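Uncharacterized protein (Pseudomonas protegens, PDB 4KT3) is a type VI secretion effector of the lysozyme-like glycoside hydrolase class that acts on peptidoglycan, captured in complex with its immunity protein. Local coordinates at residues V38-K43 with N61-A66; F85-P90 with A122-T127. All coordinates share one frame; numbering follows the deposited sequence.

Interaction 1. Residues V38-K43 with N61-A66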
ATOM      1  N   VAL A  38       5.075   8.921   7.225  1.00 11.80           N
ATOM      2  CA  VAL A  38       6.250   9.477   7.895  1.00 12.42           C
ATOM      3  C   VAL A  38       6.602   8.638   9.119  1.00 11.07           C
ATOM      4  O   VAL A  38       7.763   8.357   9.378  1.00 12.66           O
ATOM      5  CB  VAL A  38       6.022  10.967   8.299  1.00 13.60           C
ATOM      6  CG1 VAL A  38       7.130  11.466   9.233  1.00 16.39           C
ATOM      7  CG2 VAL A  38       5.950  11.845   7.054  1.00 15.53           C
ATOM      8  N   THR A  39       5.586   8.224   9.865  1.00  9.87           N
ATOM      9  CA  THR A  39       5.800   7.408  11.056  1.00 11.44           C
ATOM     10  C   THR A  39       6.546   6.107  10.689  1.00  9.97           C
ATOM     11  O   THR A  39       7.492   5.709  11.356  1.00 11.86           O
ATOM     12  CB  THR A  39       4.442   7.111  11.737  1.00 12.72           C
ATOM     13  OG1 THR A  39       3.868   8.345  12.208  1.00 16.45           O
ATOM     14  CG2 THR A  39       4.590   6.157  12.909  1.00 15.15           C
ATOM     15  N   PHE A  40       6.108   5.461   9.624  1.00  9.44           N
ATOM     16  CA  PHE A  40       6.735   4.231   9.172  1.00  9.00           C
ATOM     17  C   PHE A  40       8.191   4.458   8.780  1.00  8.43           C
ATOM     18  O   PHE A  40       9.109   3.711   9.194  1.00  8.79           O
ATOM     19  CB  PHE A  40       5.960   3.675   7.974  1.00  9.93           C
ATOM     20  CG  PHE A  40       6.592   2.456   7.368  1.00  9.31           C
ATOM     21  CD1 PHE A  40       6.451   1.223   7.980  1.00  9.73           C
ATOM     22  CD2 PHE A  40       7.332   2.550   6.205  1.00  9.91           C
ATOM     23  CE1 PHE A  40       7.015   0.080   7.421  1.00 10.83           C
ATOM     24  CE2 PHE A  40       7.916   1.418   5.644  1.00 11.05           C
ATOM     25  CZ  PHE A  40       7.756   0.180   6.257  1.00 10.96           C
ATOM     26  N   VAL A  41       8.426   5.488   7.983  1.00  8.92           N
ATOM     27  CA  VAL A  41       9.774   5.759   7.503  1.00  9.52           C
ATOM     28  C   VAL A  41      10.702   6.104   8.680  1.00  9.61           C
ATOM     29  O   VAL A  41      11.817   5.573   8.788  1.00 10.98           O
ATOM     30  CB  VAL A  41       9.737   6.856   6.429  1.00 11.03           C
ATOM     31  CG1 VAL A  41      11.147   7.383   6.127  1.00 12.19           C
ATOM     32  CG2 VAL A  41       9.047   6.311   5.169  1.00 11.91           C
ATOM     33  N   SER A  42      10.236   6.950   9.595  1.00 10.39           N
ATOM     34  CA  SER A  42      11.041   7.312  10.756  1.00 12.44           C
ATOM     35  C   SER A  42      11.337   6.098  11.622  1.00 11.60           C
ATOM     36  O   SER A  42      12.426   5.979  12.178  1.00 13.66           O
ATOM     37  CB  SER A  42      10.333   8.369  11.585  1.00 14.89           C
ATOM     38  OG  SER A  42      10.297   9.583  10.867  1.00 18.49           O
ATOM     39  N   LYS A  43      10.381   5.183  11.723  1.00 10.92           N
ATOM     40  CA  LYS A  43      10.538   4.042  12.612  1.00  9.66           C
ATOM     41  C   LYS A  43      11.634   3.099  12.146  1.00  8.69           C
ATOM     42  O   LYS A  43      12.370   2.557  12.955  1.00  9.56           O
ATOM     43  CB  LYS A  43       9.227   3.260  12.711  1.00 11.69           C
ATOM     44  CG  LYS A  43       9.295   2.045  13.643  1.00 11.98           C
ATOM     45  CD  LYS A  43       7.904   1.530  13.952  1.00 16.83           C
ATOM     46  CE  LYS A  43       7.943   0.415  14.956  1.00 17.50           C
ATOM     47  NZ  LYS A  43       6.608  -0.216  15.131  1.00 25.21           N
ATOM     48  N   ASN A  61      15.702   2.382  -1.270  1.00 11.13           N
ATOM     49  CA  ASN A  61      15.239   1.319  -2.169  1.00 11.55           C
ATOM     50  C   ASN A  61      14.633   0.174  -1.354  1.00 10.89           C
ATOM     51  O   ASN A  61      13.551  -0.351  -1.683  1.00 13.38           O
ATOM     52  CB  ASN A  61      16.366   0.778  -3.035  1.00 12.01           C
ATOM     53  CG  ASN A  61      16.868   1.784  -4.065  1.00 12.57           C
ATOM     54  OD1 ASN A  61      16.732   2.995  -3.898  1.00 13.46           O
ATOM     55  ND2 ASN A  61      17.474   1.276  -5.131  1.00 13.04           N
ATOM     56  N   LEU A  62      15.340  -0.218  -0.300  1.00 11.12           N
ATOM     57  CA  LEU A  62      14.888  -1.286   0.583  1.00  9.70           C
ATOM     58  C   LEU A  62      13.671  -0.856   1.409  1.00 10.79           C
ATOM     59  O   LEU A  62      12.693  -1.604   1.525  1.00 11.27           O
ATOM     60  CB  LEU A  62      16.023  -1.729   1.504  1.00 11.91           C
ATOM     61  CG  LEU A  62      15.744  -2.931   2.409  1.00 14.44           C
ATOM     62  CD1 LEU A  62      15.491  -4.194   1.604  1.00 14.72           C
ATOM     63  CD2 LEU A  62      16.887  -3.122   3.426  1.00 15.03           C
ATOM     64  N   LEU A  63      13.746   0.338   1.995  1.00  9.75           N
ATOM     65  CA  LEU A  63      12.666   0.846   2.817  1.00  8.73           C
ATOM     66  C   LEU A  63      11.423   1.118   1.966  1.00  9.98           C
ATOM     67  O   LEU A  63      10.295   0.892   2.406  1.00 10.02           O
ATOM     68  CB  LEU A  63      13.137   2.104   3.549  1.00 10.05           C
ATOM     69  CG  LEU A  63      12.156   2.754   4.532  1.00 10.50           C
ATOM     70  CD1 LEU A  63      11.658   1.782   5.595  1.00 12.46           C
ATOM     71  CD2 LEU A  63      12.792   3.978   5.206  1.00 11.30           C
ATOM     72  N   GLY A  64      11.641   1.584   0.739  1.00  9.78           N
ATOM     73  CA  GLY A  64      10.563   1.792  -0.223  1.00 10.06           C
ATOM     74  C   GLY A  64       9.849   0.495  -0.557  1.00  9.02           C
ATOM     75  O   GLY A  64       8.618   0.461  -0.656  1.00  9.39           O
ATOM     76  N   LEU A  65      10.612  -0.576  -0.756  1.00  9.70           N
ATOM     77  CA  LEU A  65      10.006  -1.881  -0.988  1.00  9.99           C
ATOM     78  C   LEU A  65       9.155  -2.289   0.217  1.00  8.74           C
ATOM     79  O   LEU A  65       8.014  -2.738   0.039  1.00  9.92           O
ATOM     80  CB  LEU A  65      11.040  -2.950  -1.336  1.00 11.06           C
ATOM     81  CG  LEU A  65      10.459  -4.350  -1.581  1.00 12.14           C
ATOM     82  CD1 LEU A  65       9.437  -4.366  -2.712  1.00 12.03           C
ATOM     83  CD2 LEU A  65      11.592  -5.338  -1.862  1.00 12.90           C
ATOM     84  N   ALA A  66       9.666  -2.103   1.430  1.00 10.08           N
ATOM     85  CA  ALA A  66       8.870  -2.428   2.611  1.00  9.28           C
ATOM     86  C   ALA A  66       7.586  -1.577   2.662  1.00  9.63           C
ATOM     87  O   ALA A  66       6.528  -2.069   3.045  1.00 11.09           O
ATOM     88  CB  ALA A  66       9.682  -2.246   3.869  1.00 11.58           C
TER
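Phe40 and Val41 meet Leu63 and Ala66 in a wholly apolar, buried helix-helix contact, formed where helix 35-54 passes helix 59-70 in the interior of the domain. The two short segments run at 136° to each other, about midway between perpendicular and antiparallel, and their axes stay 10.8 Å apart at closest approach. Side chains therefore span the gap, and all four touching residues are buried.

Phe40 supplies the flat group of the contact. With CG anti to the backbone N (chi1 176°), its ring extends toward the second helix and ends against Ala66, whose CB lies 3.9 Å from Phe40 CZ, at the ring edge and near its plane. One corner of the same ring, Phe40 CE2, lies 3.8 Å from Leu63 CD1, which approaches obliquely as the two side chains slide past each other in opposite directions. The other methyl of Leu63 serves a second neighbour: its CD2 is 3.9 Å from Val41 CG1, the two side chains crossing at about a right angle. The fork of Leu63 is thus shared between consecutive residues of the facing helix, while the ring rim also comes up to the backbone, Phe40 CZ lying 4.0 Å from Ala66 C.

Two further helices add to the surroundings. Val171 of helix 160-174 touches both Val41 and Leu63, and Phe114 of helix 114-129 packs on Phe40 and Ala66. The arrangement is ordinary apolar helix packing in the core of a mainly α-helical domain, consistent with the lysozyme-like glucosaminidase family.

Interaction 2. Residues F85-P90 with A122-T127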
ATOM      1  N   PHE A  85       7.878  -7.575   4.015  1.00 11.25           N
ATOM      2  CA  PHE A  85       8.185  -7.755   2.594  1.00  9.59           C
ATOM      3  C   PHE A  85       7.213  -8.728   1.943  1.00 11.83           C
ATOM      4  O   PHE A  85       7.416  -9.158   0.800  1.00 13.86           O
ATOM      5  CB  PHE A  85       9.658  -8.180   2.442  1.00 11.86           C
ATOM      6  CG  PHE A  85      10.605  -7.076   2.812  1.00 10.71           C
ATOM      7  CD1 PHE A  85      10.929  -6.845   4.142  1.00 11.18           C
ATOM      8  CD2 PHE A  85      11.107  -6.214   1.847  1.00 11.76           C
ATOM      9  CE1 PHE A  85      11.732  -5.795   4.498  1.00 12.74           C
ATOM     10  CE2 PHE A  85      11.936  -5.162   2.207  1.00 11.64           C
ATOM     11  CZ  PHE A  85      12.242  -4.956   3.537  1.00 12.34           C
ATOM     12  N   SER A  86       6.136  -9.031   2.678  1.00 11.43           N
ATOM     13  CA  SER A  86       5.106  -9.981   2.258  1.00 13.12           C
ATOM     14  C   SER A  86       5.688 -11.222   1.580  1.00 12.51           C
ATOM     15  O   SER A  86       5.208 -11.664   0.530  1.00 13.55           O
ATOM     16  CB  SER A  86       4.066  -9.302   1.356  1.00 12.79           C
ATOM     17  OG  SER A  86       3.434  -8.245   2.054  1.00 12.58           O
HETATM   18  N   MSE A  87       6.711 -11.785   2.212  1.00 11.53           N
HETATM   19  CA  MSE A  87       7.377 -12.979   1.721  1.00 12.12           C
HETATM   20  C   MSE A  87       6.463 -14.175   1.815  1.00 11.40           C
HETATM   21  O   MSE A  87       5.900 -14.447   2.870  1.00 13.21           O
HETATM   22  CB  MSE A  87       8.605 -13.287   2.581  1.00 17.03           C
HETATM   23  CG  MSE A  87       9.601 -12.158   2.671  1.00 17.97           C
HETATM   24 SE   MSE A  87      10.731 -12.027   1.102  0.74 13.73          SE
HETATM   25  CE  MSE A  87      11.816 -13.613   1.370  1.00 15.30           C
ATOM     26  N   HIS A  88       6.359 -14.898   0.706  1.00 13.78           N
ATOM     27  CA  HIS A  88       5.721 -16.195   0.692  1.00 12.71           C
ATOM     28  C   HIS A  88       6.530 -17.176   1.540  1.00 16.97           C
ATOM     29  O   HIS A  88       7.768 -17.130   1.579  1.00 15.47           O
ATOM     30  CB  HIS A  88       5.619 -16.723  -0.746  1.00 15.35           C
ATOM     31  CG  HIS A  88       4.649 -15.972  -1.606  1.00 14.65           C
ATOM     32  ND1 HIS A  88       4.502 -16.221  -2.954  1.00 15.17           N
ATOM     33  CD2 HIS A  88       3.782 -14.976  -1.311  1.00 12.97           C
ATOM     34  CE1 HIS A  88       3.576 -15.417  -3.451  1.00 18.92           C
ATOM     35  NE2 HIS A  88       3.132 -14.644  -2.475  1.00 14.86           N
ATOM     36  N   ALA A  89       5.820 -18.061   2.227  1.00 16.98           N
ATOM     37  CA  ALA A  89       6.456 -19.149   2.954  1.00 16.14           C
ATOM     38  C   ALA A  89       6.702 -20.321   2.004  1.00 15.49           C
ATOM     39  O   ALA A  89       5.888 -20.583   1.104  1.00 19.20           O
ATOM     40  CB  ALA A  89       5.583 -19.587   4.102  1.00 15.73           C
ATOM     41  N   PRO A  90       7.805 -21.056   2.207  1.00 15.29           N
ATOM     42  CA  PRO A  90       8.795 -20.843   3.265  1.00 12.89           C
ATOM     43  C   PRO A  90       9.834 -19.800   2.891  1.00 12.15           C
ATOM     44  O   PRO A  90      10.203 -19.694   1.721  1.00 15.01           O
ATOM     45  CB  PRO A  90       9.451 -22.217   3.415  1.00 14.65           C
ATOM     46  CG  PRO A  90       9.349 -22.836   2.031  1.00 15.30           C
ATOM     47  CD  PRO A  90       8.063 -22.290   1.436  1.00 15.44           C
ATOM     48  N   ALA A 122      16.823 -10.256   2.007  1.00 11.93           N
ATOM     49  CA  ALA A 122      18.214 -10.213   1.584  1.00 13.55           C
ATOM     50  C   ALA A 122      18.757 -11.609   1.277  1.00 14.79           C
ATOM     51  O   ALA A 122      19.491 -11.793   0.302  1.00 14.48           O
ATOM     52  CB  ALA A 122      19.056  -9.544   2.659  1.00 13.02           C
ATOM     53  N   SER A 123      18.408 -12.580   2.118  1.00 14.37           N
ATOM     54  CA  SER A 123      18.846 -13.964   1.940  1.00 13.17           C
ATOM     55  C   SER A 123      18.349 -14.539   0.603  1.00 13.14           C
ATOM     56  O   SER A 123      19.122 -15.145  -0.165  1.00 16.73           O
ATOM     57  CB  SER A 123      18.349 -14.808   3.126  1.00 17.47           C
ATOM     58  OG  SER A 123      18.848 -16.134   3.079  1.00 24.22           O
ATOM     59  N   SER A 124      17.068 -14.341   0.301  1.00 12.38           N
ATOM     60  CA  SER A 124      16.472 -14.939  -0.883  1.00 13.41           C
ATOM     61  C   SER A 124      16.719 -14.152  -2.168  1.00 14.87           C
ATOM     62  O   SER A 124      16.852 -14.756  -3.237  1.00 17.80           O
ATOM     63  CB  SER A 124      14.951 -15.078  -0.691  1.00 15.70           C
ATOM     64  OG  SER A 124      14.653 -16.033   0.307  1.00 18.33           O
ATOM     65  N   PHE A 125      16.738 -12.823  -2.083  1.00 14.81           N
ATOM     66  CA  PHE A 125      16.707 -11.978  -3.289  1.00 13.44           C
ATOM     67  C   PHE A 125      17.868 -10.983  -3.370  1.00 14.20           C
ATOM     68  O   PHE A 125      17.989 -10.241  -4.339  1.00 15.83           O
ATOM     69  CB  PHE A 125      15.358 -11.238  -3.357  1.00 14.12           C
ATOM     70  CG  PHE A 125      14.197 -12.175  -3.501  1.00 16.38           C
ATOM     71  CD1 PHE A 125      13.951 -12.793  -4.711  1.00 20.48           C
ATOM     72  CD2 PHE A 125      13.394 -12.486  -2.420  1.00 18.87           C
ATOM     73  CE1 PHE A 125      12.916 -13.677  -4.849  1.00 21.69           C
ATOM     74  CE2 PHE A 125      12.348 -13.372  -2.557  1.00 19.68           C
ATOM     75  CZ  PHE A 125      12.120 -13.975  -3.776  1.00 21.71           C
ATOM     76  N   GLY A 126      18.732 -10.996  -2.361  1.00 14.19           N
ATOM     77  CA  GLY A 126      19.777 -10.002  -2.244  1.00 16.37           C
ATOM     78  C   GLY A 126      20.763 -10.072  -3.391  1.00 16.24           C
ATOM     79  O   GLY A 126      21.114  -9.055  -3.996  1.00 18.42           O
ATOM     80  N   THR A 127      21.221 -11.271  -3.701  1.00 20.95           N
ATOM     81  CA  THR A 127      22.245 -11.406  -4.718  1.00 23.70           C
ATOM     82  C   THR A 127      21.669 -10.923  -6.044  1.00 17.73           C
ATOM     83  O   THR A 127      22.347 -10.276  -6.833  1.00 25.38           O
ATOM     84  CB  THR A 127      22.758 -12.858  -4.777  1.00 22.29           C
ATOM     85  OG1 THR A 127      23.372 -13.180  -3.526  1.00 32.19           O
ATOM     86  CG2 THR A 127      23.773 -13.050  -5.872  1.00 28.42           C
TER
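Selenomethionine Met87 makes a Met-aromatic contact with Phe125, joining the irregular segment 85-90 to helix 114-129. The selenium atom, SE, lies 5.4 Å from the centroid of the Phe125 ring and 78° off the ring normal, hence at the edge and not over a face. The apolar part of the contact rests on the terminal methyl: Met87 CE stands 4.0 Å from Phe125 CE2, again near the ring plane. Bends at chi2 (-79°) and chi3 (-71°) fold the Met87 chain and carry that methyl to the helix. A further van der Waals touch comes from Ser124, whose OG is 3.9 Å from Met87 CE at the more exposed border.

Polar bonding around the contact involves other partners. A backbone hydrogen bond with Ala109 ties Met87 to strand 108-110, and Met87 N is held by Asn83 OD1. On the immunity side, Ser86 OG and His88 NE2 form hydrogen bonds with Tyr79 and Asn70 of the putative lipoprotein chain, and Phe125 packs on Gly75 of that chain. The Met-aromatic pair thus fastens a loop of the effector-immunity interface to helix 114-129, and Phe125 itself reaches the other chain.

Overall arrangement
From the N terminus, helix 35-54 leads through a short connection into helix 59-70, and interaction 1 closes this helical hairpin. The chain then passes helix 76-81 before segment 85-90, and interaction 2 closes a longer loop that includes the two-stranded sheet and returns on helix 114-129. The two closures follow in series, neither nesting nor crossing. Their centres lie about 17 Å apart on opposite sides of the chain's centre, yet Phe85 bridges them: its CZ is 3.7 Å from Ala66 CB, and its CD2 is 3.8 Å from Leu65 CD2. The helical core is thereby continuous with the loop that faces the putative lipoprotein.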